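Local atomic coordinates of glycoside hydrolase family protein (Novosphingobium sp. PP1Y, PDB entry 6Q2F), a protein that acts as an alpha-L-rhamnosidase, probably hydrolysing terminal alpha-L-rhamnose from rhamnose-bearing glycosides. Residues R524-R529 / D547-D552; R1045-D1050 / V1136-E1141. All blocks are in the same frame, centred on the assembly; numbering follows the deposited sequence.

Interaction 1 of 2, residues R524-R529 / D547-D552; sequences RGYDAR and DRFLYD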
ATOM      1  N   ARG A 524     -14.762   7.989 -22.177  1.00 30.19           N
ATOM      2  CA  ARG A 524     -14.652   9.444 -22.128  1.00 26.21           C
ATOM      3  C   ARG A 524     -15.667  10.150 -23.016  1.00 27.30           C
ATOM      4  O   ARG A 524     -15.841  11.368 -22.885  1.00 28.90           O
ATOM      5  CB  ARG A 524     -13.242   9.889 -22.537  1.00 25.74           C
ATOM      6  CG  ARG A 524     -12.099   9.119 -21.827  1.00 25.16           C
ATOM      7  CD  ARG A 524     -11.808   9.707 -20.460  1.00 24.39           C
ATOM      8  NE  ARG A 524     -12.781   9.313 -19.442  1.00 26.48           N
ATOM      9  CZ  ARG A 524     -12.664   8.213 -18.699  1.00 32.72           C
ATOM     10  NH1 ARG A 524     -11.625   7.399 -18.892  1.00 21.06           N
ATOM     11  NH2 ARG A 524     -13.576   7.923 -17.767  1.00 26.34           N
ATOM     12  N   GLY A 525     -16.302   9.440 -23.941  1.00 28.34           N
ATOM     13  CA  GLY A 525     -17.344  10.024 -24.760  1.00 29.63           C
ATOM     14  C   GLY A 525     -16.898  10.777 -25.994  1.00 34.89           C
ATOM     15  O   GLY A 525     -17.731  11.455 -26.598  1.00 41.18           O
ATOM     16  N   TYR A 526     -15.620  10.721 -26.373  1.00 32.45           N
ATOM     17  CA  TYR A 526     -15.186  11.365 -27.609  1.00 31.41           C
ATOM     18  C   TYR A 526     -14.020  10.592 -28.215  1.00 35.13           C
ATOM     19  O   TYR A 526     -13.384   9.769 -27.555  1.00 39.84           O
ATOM     20  CB  TYR A 526     -14.795  12.844 -27.400  1.00 26.94           C
ATOM     21  CG  TYR A 526     -13.576  13.121 -26.506  1.00 27.16           C
ATOM     22  CD1 TYR A 526     -13.682  13.105 -25.119  1.00 29.07           C
ATOM     23  CD2 TYR A 526     -12.330  13.444 -27.061  1.00 32.25           C
ATOM     24  CE1 TYR A 526     -12.573  13.375 -24.295  1.00 31.47           C
ATOM     25  CE2 TYR A 526     -11.211  13.723 -26.244  1.00 31.11           C
ATOM     26  CZ  TYR A 526     -11.349  13.685 -24.872  1.00 34.25           C
ATOM     27  OH  TYR A 526     -10.247  13.965 -24.073  1.00 34.64           O
ATOM     28  N   ASP A 527     -13.757  10.878 -29.489  1.00 29.52           N
ATOM     29  CA  ASP A 527     -12.748  10.180 -30.283  1.00 33.54           C
ATOM     30  C   ASP A 527     -11.345  10.676 -29.925  1.00 31.86           C
ATOM     31  O   ASP A 527     -11.044  11.863 -30.073  1.00 37.19           O
ATOM     32  CB  ASP A 527     -13.054  10.414 -31.763  1.00 31.63           C
ATOM     33  CG  ASP A 527     -12.220   9.541 -32.692  1.00 39.22           C
ATOM     34  OD1 ASP A 527     -11.267   8.872 -32.235  1.00 39.20           O
ATOM     35  OD2 ASP A 527     -12.527   9.542 -33.905  1.00 46.28           O
ATOM     36  N   ALA A 528     -10.475   9.773 -29.468  1.00 31.57           N
ATOM     37  CA  ALA A 528      -9.110  10.175 -29.131  1.00 29.68           C
ATOM     38  C   ALA A 528      -8.217  10.392 -30.351  1.00 36.36           C
ATOM     39  O   ALA A 528      -7.174  11.039 -30.216  1.00 37.47           O
ATOM     40  CB  ALA A 528      -8.453   9.138 -28.213  1.00 26.49           C
ATOM     41  N   ARG A 529      -8.608   9.913 -31.537  1.00 32.65           N
ATOM     42  CA  ARG A 529      -7.708   9.926 -32.693  1.00 37.14           C
ATOM     43  C   ARG A 529      -7.132  11.299 -33.022  1.00 38.97           C
ATOM     44  O   ARG A 529      -5.910  11.390 -33.232  1.00 38.56           O
ATOM     45  CB  ARG A 529      -8.417   9.322 -33.913  1.00 36.83           C
ATOM     46  CG  ARG A 529      -8.162   7.825 -34.031  1.00 51.23           C
ATOM     47  CD  ARG A 529      -9.400   7.054 -34.500  1.00 60.74           C
ATOM     48  NE  ARG A 529      -9.585   7.091 -35.943  1.00 68.67           N
ATOM     49  CZ  ARG A 529     -10.619   7.666 -36.555  1.00 73.02           C
ATOM     50  NH1 ARG A 529     -11.574   8.253 -35.841  1.00 65.82           N
ATOM     51  NH2 ARG A 529     -10.700   7.648 -37.884  1.00 69.65           N
ATOM     52  N   ASP A 547      -3.699  19.112 -22.433  1.00 37.11           N
ATOM     53  CA  ASP A 547      -3.535  18.638 -21.061  1.00 32.91           C
ATOM     54  C   ASP A 547      -4.775  17.890 -20.587  1.00 36.97           C
ATOM     55  O   ASP A 547      -4.665  16.887 -19.869  1.00 36.05           O
ATOM     56  CB  ASP A 547      -3.227  19.807 -20.130  1.00 34.18           C
ATOM     57  CG  ASP A 547      -1.803  20.297 -20.266  1.00 47.86           C
ATOM     58  OD1 ASP A 547      -0.980  19.572 -20.866  1.00 50.90           O
ATOM     59  OD2 ASP A 547      -1.501  21.399 -19.766  1.00 51.92           O
ATOM     60  N   ARG A 548      -5.968  18.352 -20.986  1.00 31.11           N
ATOM     61  CA  ARG A 548      -7.177  17.631 -20.602  1.00 31.33           C
ATOM     62  C   ARG A 548      -7.311  16.332 -21.379  1.00 27.92           C
ATOM     63  O   ARG A 548      -7.740  15.317 -20.822  1.00 28.37           O
ATOM     64  CB  ARG A 548      -8.413  18.503 -20.791  1.00 31.67           C
ATOM     65  CG  ARG A 548      -8.493  19.611 -19.765  1.00 33.32           C
ATOM     66  CD  ARG A 548      -9.640  20.542 -20.053  1.00 36.74           C
ATOM     67  NE  ARG A 548      -9.638  21.625 -19.081  1.00 45.69           N
ATOM     68  CZ  ARG A 548     -10.593  22.538 -18.969  1.00 45.88           C
ATOM     69  NH1 ARG A 548     -11.657  22.519 -19.774  1.00 44.38           N
ATOM     70  NH2 ARG A 548     -10.477  23.465 -18.042  1.00 45.99           N
ATOM     71  N   PHE A 549      -6.919  16.325 -22.657  1.00 27.52           N
ATOM     72  CA  PHE A 549      -6.928  15.052 -23.362  1.00 26.31           C
ATOM     73  C   PHE A 549      -6.004  14.055 -22.686  1.00 25.05           C
ATOM     74  O   PHE A 549      -6.362  12.885 -22.512  1.00 31.38           O
ATOM     75  CB  PHE A 549      -6.513  15.194 -24.816  1.00 28.46           C
ATOM     76  CG  PHE A 549      -6.079  13.885 -25.407  1.00 33.96           C
ATOM     77  CD1 PHE A 549      -7.005  12.882 -25.632  1.00 27.74           C
ATOM     78  CD2 PHE A 549      -4.746  13.631 -25.676  1.00 35.90           C
ATOM     79  CE1 PHE A 549      -6.620  11.659 -26.157  1.00 31.15           C
ATOM     80  CE2 PHE A 549      -4.355  12.408 -26.195  1.00 30.90           C
ATOM     81  CZ  PHE A 549      -5.293  11.421 -26.433  1.00 29.05           C
ATOM     82  N   LEU A 550      -4.801  14.492 -22.317  1.00 30.24           N
ATOM     83  CA  LEU A 550      -3.861  13.568 -21.693  1.00 29.27           C
ATOM     84  C   LEU A 550      -4.399  13.074 -20.357  1.00 27.47           C
ATOM     85  O   LEU A 550      -4.311  11.874 -20.059  1.00 32.07           O
ATOM     86  CB  LEU A 550      -2.488  14.235 -21.557  1.00 35.04           C
ATOM     87  CG  LEU A 550      -1.926  14.596 -22.945  1.00 36.20           C
ATOM     88  CD1 LEU A 550      -0.767  15.591 -22.884  1.00 35.72           C
ATOM     89  CD2 LEU A 550      -1.526  13.341 -23.722  1.00 33.03           C
ATOM     90  N   TYR A 551      -5.002  13.967 -19.559  1.00 31.98           N
ATOM     91  CA  TYR A 551      -5.730  13.542 -18.364  1.00 30.83           C
ATOM     92  C   TYR A 551      -6.747  12.453 -18.692  1.00 28.28           C
ATOM     93  O   TYR A 551      -6.819  11.422 -18.010  1.00 28.08           O
ATOM     94  CB  TYR A 551      -6.437  14.736 -17.709  1.00 32.37           C
ATOM     95  CG  TYR A 551      -7.405  14.339 -16.599  1.00 28.37           C
ATOM     96  CD1 TYR A 551      -8.732  14.042 -16.877  1.00 29.89           C
ATOM     97  CD2 TYR A 551      -6.980  14.237 -15.277  1.00 28.49           C
ATOM     98  CE1 TYR A 551      -9.620  13.654 -15.869  1.00 26.54           C
ATOM     99  CE2 TYR A 551      -7.867  13.861 -14.254  1.00 27.86           C
ATOM    100  CZ  TYR A 551      -9.175  13.560 -14.566  1.00 25.39           C
ATOM    101  OH  TYR A 551     -10.074  13.185 -13.574  1.00 30.68           O
ATOM    102  N   ASP A 552      -7.561  12.681 -19.728  1.00 25.97           N
ATOM    103  CA  ASP A 552      -8.555  11.694 -20.149  1.00 24.53           C
ATOM    104  C   ASP A 552      -7.894  10.391 -20.577  1.00 27.43           C
ATOM    105  O   ASP A 552      -8.441   9.301 -20.358  1.00 26.50           O
ATOM    106  CB  ASP A 552      -9.401  12.256 -21.308  1.00 22.95           C
ATOM    107  CG  ASP A 552     -10.392  13.313 -20.847  1.00 34.88           C
ATOM    108  OD1 ASP A 552     -10.730  13.301 -19.639  1.00 29.71           O
ATOM    109  OD2 ASP A 552     -10.832  14.144 -21.684  1.00 29.86           O
TER

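Interaction 2 of 2, residues R1045-D1050 / V1136-E1141; sequences RSLWLD and VRLIEE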
ATOM      1  N   ARG A1045     -13.293 -10.732  45.956  1.00101.67           N
ATOM      2  CA  ARG A1045     -11.945 -10.216  46.141  1.00 92.12           C
ATOM      3  C   ARG A1045     -11.011 -11.001  45.235  1.00 84.10           C
ATOM      4  O   ARG A1045     -10.980 -12.234  45.292  1.00 86.51           O
ATOM      5  CB  ARG A1045     -11.498 -10.313  47.610  1.00 89.95           C
ATOM      6  CG  ARG A1045     -10.257  -9.476  47.931  1.00 86.15           C
ATOM      7  CD  ARG A1045     -10.031  -9.315  49.431  1.00 83.60           C
ATOM      8  NE  ARG A1045      -9.343 -10.461  50.017  1.00 87.11           N
ATOM      9  CZ  ARG A1045      -9.942 -11.427  50.708  1.00 89.64           C
ATOM     10  NH1 ARG A1045     -11.255 -11.382  50.912  1.00 88.83           N
ATOM     11  NH2 ARG A1045      -9.226 -12.430  51.204  1.00 88.86           N
ATOM     12  N   SER A1046     -10.273 -10.299  44.387  1.00 77.29           N
ATOM     13  CA  SER A1046      -9.367 -10.947  43.453  1.00 69.76           C
ATOM     14  C   SER A1046      -7.929 -10.813  43.936  1.00 62.17           C
ATOM     15  O   SER A1046      -7.590  -9.934  44.732  1.00 57.72           O
ATOM     16  CB  SER A1046      -9.513 -10.358  42.045  1.00 66.72           C
ATOM     17  OG  SER A1046      -9.290  -8.960  42.062  1.00 68.69           O
ATOM     18  N   LEU A1047      -7.089 -11.717  43.441  1.00 54.04           N
ATOM     19  CA  LEU A1047      -5.668 -11.746  43.759  1.00 47.52           C
ATOM     20  C   LEU A1047      -4.918 -11.733  42.440  1.00 48.94           C
ATOM     21  O   LEU A1047      -5.109 -12.631  41.612  1.00 45.23           O
ATOM     22  CB  LEU A1047      -5.303 -12.992  44.579  1.00 46.95           C
ATOM     23  CG  LEU A1047      -3.837 -13.223  44.969  1.00 43.95           C
ATOM     24  CD1 LEU A1047      -3.324 -12.060  45.803  1.00 47.10           C
ATOM     25  CD2 LEU A1047      -3.681 -14.526  45.753  1.00 39.29           C
ATOM     26  N   TRP A1048      -4.085 -10.718  42.235  1.00 46.13           N
ATOM     27  CA  TRP A1048      -3.312 -10.582  41.008  1.00 38.54           C
ATOM     28  C   TRP A1048      -1.852 -10.912  41.275  1.00 37.83           C
ATOM     29  O   TRP A1048      -1.315 -10.610  42.350  1.00 39.46           O
ATOM     30  CB  TRP A1048      -3.430  -9.172  40.430  1.00 43.99           C
ATOM     31  CG  TRP A1048      -4.836  -8.828  40.012  1.00 47.76           C
ATOM     32  CD1 TRP A1048      -5.832  -8.339  40.814  1.00 45.68           C
ATOM     33  CD2 TRP A1048      -5.404  -8.960  38.699  1.00 42.07           C
ATOM     34  NE1 TRP A1048      -6.979  -8.156  40.079  1.00 46.24           N
ATOM     35  CE2 TRP A1048      -6.744  -8.528  38.780  1.00 42.44           C
ATOM     36  CE3 TRP A1048      -4.911  -9.400  37.467  1.00 45.80           C
ATOM     37  CZ2 TRP A1048      -7.601  -8.524  37.675  1.00 46.21           C
ATOM     38  CZ3 TRP A1048      -5.768  -9.391  36.355  1.00 50.96           C
ATOM     39  CH2 TRP A1048      -7.096  -8.958  36.474  1.00 51.98           C
ATOM     40  N   LEU A1049      -1.231 -11.568  40.301  1.00 42.05           N
ATOM     41  CA  LEU A1049       0.206 -11.794  40.273  1.00 38.31           C
ATOM     42  C   LEU A1049       0.813 -10.797  39.295  1.00 37.79           C
ATOM     43  O   LEU A1049       0.523 -10.847  38.093  1.00 39.59           O
ATOM     44  CB  LEU A1049       0.527 -13.223  39.842  1.00 36.21           C
ATOM     45  CG  LEU A1049       2.009 -13.595  39.779  1.00 36.43           C
ATOM     46  CD1 LEU A1049       2.551 -13.792  41.182  1.00 40.12           C
ATOM     47  CD2 LEU A1049       2.200 -14.861  38.969  1.00 37.85           C
ATOM     48  N   ASP A1050       1.635  -9.885  39.802  1.00 43.52           N
ATOM     49  CA  ASP A1050       2.315  -8.921  38.951  1.00 43.75           C
ATOM     50  C   ASP A1050       3.767  -9.348  38.822  1.00 37.01           C
ATOM     51  O   ASP A1050       4.462  -9.485  39.828  1.00 40.88           O
ATOM     52  CB  ASP A1050       2.218  -7.507  39.521  1.00 46.83           C
ATOM     53  CG  ASP A1050       2.649  -6.462  38.524  1.00 60.15           C
ATOM     54  OD1 ASP A1050       3.818  -6.511  38.087  1.00 67.19           O
ATOM     55  OD2 ASP A1050       1.823  -5.604  38.157  1.00 73.24           O
ATOM     56  N   VAL A1136       8.315  -9.703  41.505  1.00 48.24           N
ATOM     57  CA  VAL A1136       7.077 -10.462  41.404  1.00 48.27           C
ATOM     58  C   VAL A1136       6.271 -10.198  42.669  1.00 54.39           C
ATOM     59  O   VAL A1136       6.744 -10.464  43.784  1.00 46.16           O
ATOM     60  CB  VAL A1136       7.349 -11.963  41.224  1.00 44.96           C
ATOM     61  CG1 VAL A1136       6.031 -12.713  41.075  1.00 41.57           C
ATOM     62  CG2 VAL A1136       8.264 -12.215  40.009  1.00 34.98           C
ATOM     63  N   ARG A1137       5.050  -9.689  42.502  1.00 49.66           N
ATOM     64  CA  ARG A1137       4.244  -9.245  43.631  1.00 52.13           C
ATOM     65  C   ARG A1137       2.848  -9.845  43.571  1.00 49.00           C
ATOM     66  O   ARG A1137       2.279 -10.030  42.488  1.00 51.46           O
ATOM     67  CB  ARG A1137       4.140  -7.724  43.669  1.00 54.12           C
ATOM     68  CG  ARG A1137       5.470  -7.025  43.735  1.00 54.34           C
ATOM     69  CD  ARG A1137       5.246  -5.545  43.871  1.00 54.06           C
ATOM     70  NE  ARG A1137       4.390  -5.065  42.803  1.00 60.72           N
ATOM     71  CZ  ARG A1137       3.873  -3.846  42.756  1.00 67.61           C
ATOM     72  NH1 ARG A1137       4.139  -2.982  43.728  1.00 69.82           N
ATOM     73  NH2 ARG A1137       3.099  -3.495  41.738  1.00 59.89           N
ATOM     74  N   LEU A1138       2.319 -10.166  44.745  1.00 47.26           N
ATOM     75  CA  LEU A1138       0.917 -10.513  44.907  1.00 45.86           C
ATOM     76  C   LEU A1138       0.169  -9.259  45.317  1.00 52.14           C
ATOM     77  O   LEU A1138       0.610  -8.527  46.210  1.00 49.58           O
ATOM     78  CB  LEU A1138       0.730 -11.599  45.970  1.00 49.86           C
ATOM     79  CG  LEU A1138       0.854 -13.068  45.557  1.00 52.70           C
ATOM     80  CD1 LEU A1138       1.941 -13.260  44.547  1.00 56.35           C
ATOM     81  CD2 LEU A1138       1.130 -13.922  46.775  1.00 43.81           C
ATOM     82  N   ILE A1139      -0.965  -9.010  44.661  1.00 47.63           N
ATOM     83  CA  ILE A1139      -1.716  -7.773  44.830  1.00 50.67           C
ATOM     84  C   ILE A1139      -3.196  -8.094  44.995  1.00 52.15           C
ATOM     85  O   ILE A1139      -3.787  -8.777  44.149  1.00 40.89           O
ATOM     86  CB  ILE A1139      -1.502  -6.827  43.636  1.00 53.08           C
ATOM     87  CG1 ILE A1139      -0.031  -6.418  43.513  1.00 53.09           C
ATOM     88  CG2 ILE A1139      -2.376  -5.599  43.782  1.00 48.94           C
ATOM     89  CD1 ILE A1139       0.241  -5.644  42.212  1.00 50.78           C
ATOM     90  N   GLU A1140      -3.802  -7.569  46.043  1.00 52.64           N
ATOM     91  CA  GLU A1140      -5.210  -7.755  46.292  1.00 60.87           C
ATOM     92  C   GLU A1140      -6.022  -6.506  45.993  1.00 66.93           C
ATOM     93  O   GLU A1140      -5.552  -5.407  46.141  1.00 61.89           O
ATOM     94  CB  GLU A1140      -5.438  -8.137  47.748  1.00 60.91           C
ATOM     95  CG  GLU A1140      -5.155  -9.592  48.050  1.00 77.43           C
ATOM     96  CD  GLU A1140      -5.533 -10.038  49.454  1.00 88.03           C
ATOM     97  OE1 GLU A1140      -4.604 -10.262  50.264  1.00 87.78           O
ATOM     98  OE2 GLU A1140      -6.737 -10.166  49.736  1.00 94.55           O
ATOM     99  N   GLU A1141      -7.260  -6.696  45.577  1.00 78.33           N
ATOM    100  CA  GLU A1141      -8.181  -5.588  45.320  1.00 84.44           C
ATOM    101  C   GLU A1141      -8.968  -5.216  46.577  1.00 89.26           C
ATOM    102  O   GLU A1141      -8.608  -4.291  47.309  1.00 93.21           O
ATOM    103  CB  GLU A1141      -9.154  -5.945  44.200  1.00 89.16           C
ATOM    104  CG  GLU A1141     -10.201  -6.981  44.607  1.00 99.87           C
ATOM    105  CD  GLU A1141     -11.275  -7.185  43.538  1.00109.89           C
ATOM    106  OE1 GLU A1141     -11.449  -6.286  42.686  1.00112.96           O
ATOM    107  OE2 GLU A1141     -11.942  -8.246  43.543  1.00112.72           O
TER
HETATM  108  O   HOH W   1       5.516  -6.384  40.199  1.00 47.55           O

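Interaction 1 of 2, residues R524-R529 / D547-D552
The polar centre of this contact is one very short hydrogen bond, 2.5 Å from Y526 OH to D552 OD2. The phenol reaches the carboxylate tip-on, using the anti lone pair of OD2, with ring and carboxylate planes 66° apart. Y526 CG sits in the crowded position between the backbone N and carbonyl carbon (chi1 65°), which turns the ring to the helix. The buried carboxylate is gripped further: N830 N also donates to OD2 and S829 OG bonds OD1.

Apolar contacts surround this bond. A528 CB, small enough to sit close, meets the edge of the F549 ring at CE1 (3.7 Å), and Y526 CE2 lies 4.3 Å from F549 CD1. R524 lays its methylene CD 3.6 Å from D552 CB; bent at chi2 and chi3, its chain carries the guanidinium on to D559 and T556.

Within the loop, G525 leaves helical geometry with positive phi, which suits glycine, and D527 OD1 accepts from R529 N (2.9 Å), an Asx turn.

The contact thus sets the loop that follows helix 516-524 against the early turns of helix 543-575, while helix 831-834 and the residues before it touch Y526 and D552.

Interaction 2 of 2, residues R1045-D1050 / V1136-E1141
This is antiparallel strand pairing in the middle of a four-stranded sheet near the end of the chain: 1047-1055 lies beside 1131-1140, with strands 1076-1078 and 983-987 outside them. W1048 with I1139 and D1050 with R1137 form hydrogen-bonded pairs. Each has two backbone bonds, the straightest running from W1048 N to I1139 O (2.7 Å, 178°). L1047 with E1140 and L1049 with L1138 are the non-hydrogen-bonded pairs, where CA-H groups approach carbonyl oxygens instead.

Side chains alternate between the two faces. On one, L1049 CD1 presses tightly on L1138 CD1 (3.5 Å) and rests 3.6 Å from V1136 CG1, crossing both obliquely; with CG anti to the backbone N (chi1 -180°), its CD1 is carried towards the partner strand. The leucines and V1136 are buried, consistent with this face being turned to the inside of a beta-sandwich. The pairing is consistent with the galactose-binding-like domain to which this region is related, in which this sheet has a six-stranded companion.

The other face carries W1048, I1139, D1050 and R1137. I1139 CD1 packs 3.8 Å from D1050 CB, while D1050 OD1 accepts from G1052 N and from a water 2.7 Å away, which in turn takes a weak bond from R1137 NE.

At the end of the pairing near the C-terminus, R1045 bends at chi3 so that NE meets E1140 OE2 nearly along its C-O axis and within the guanidinium plane, a 2.6 Å salt bridge (164°). An alanine here would remove the guanidinium and would probably leave the E1140 carboxylate less well fixed. Beyond it, S1046 N gives a weak bond to OE2 of the poorly ordered E1141 (2.8 Å), the last modelled residue.

How the interactions relate
The two contacts belong to separate parts of one chain, on opposite sides of its centre: their centres are 72 Å apart and their nearest atoms about 55 Å, so neither touches the other. Interaction 1 closes before interaction 2 opens. It is the nearer in sequence to the sodium site of D503, S504, E583, E586 and E644: its two helices lie between strands 497-502 and 579-582 of the central parallel barrel, and sodium-binding residues directly follow both strands. Interaction 2 pairs strands of what is probably a C-terminal beta-sandwich, and neither contact contributes a residue to that site.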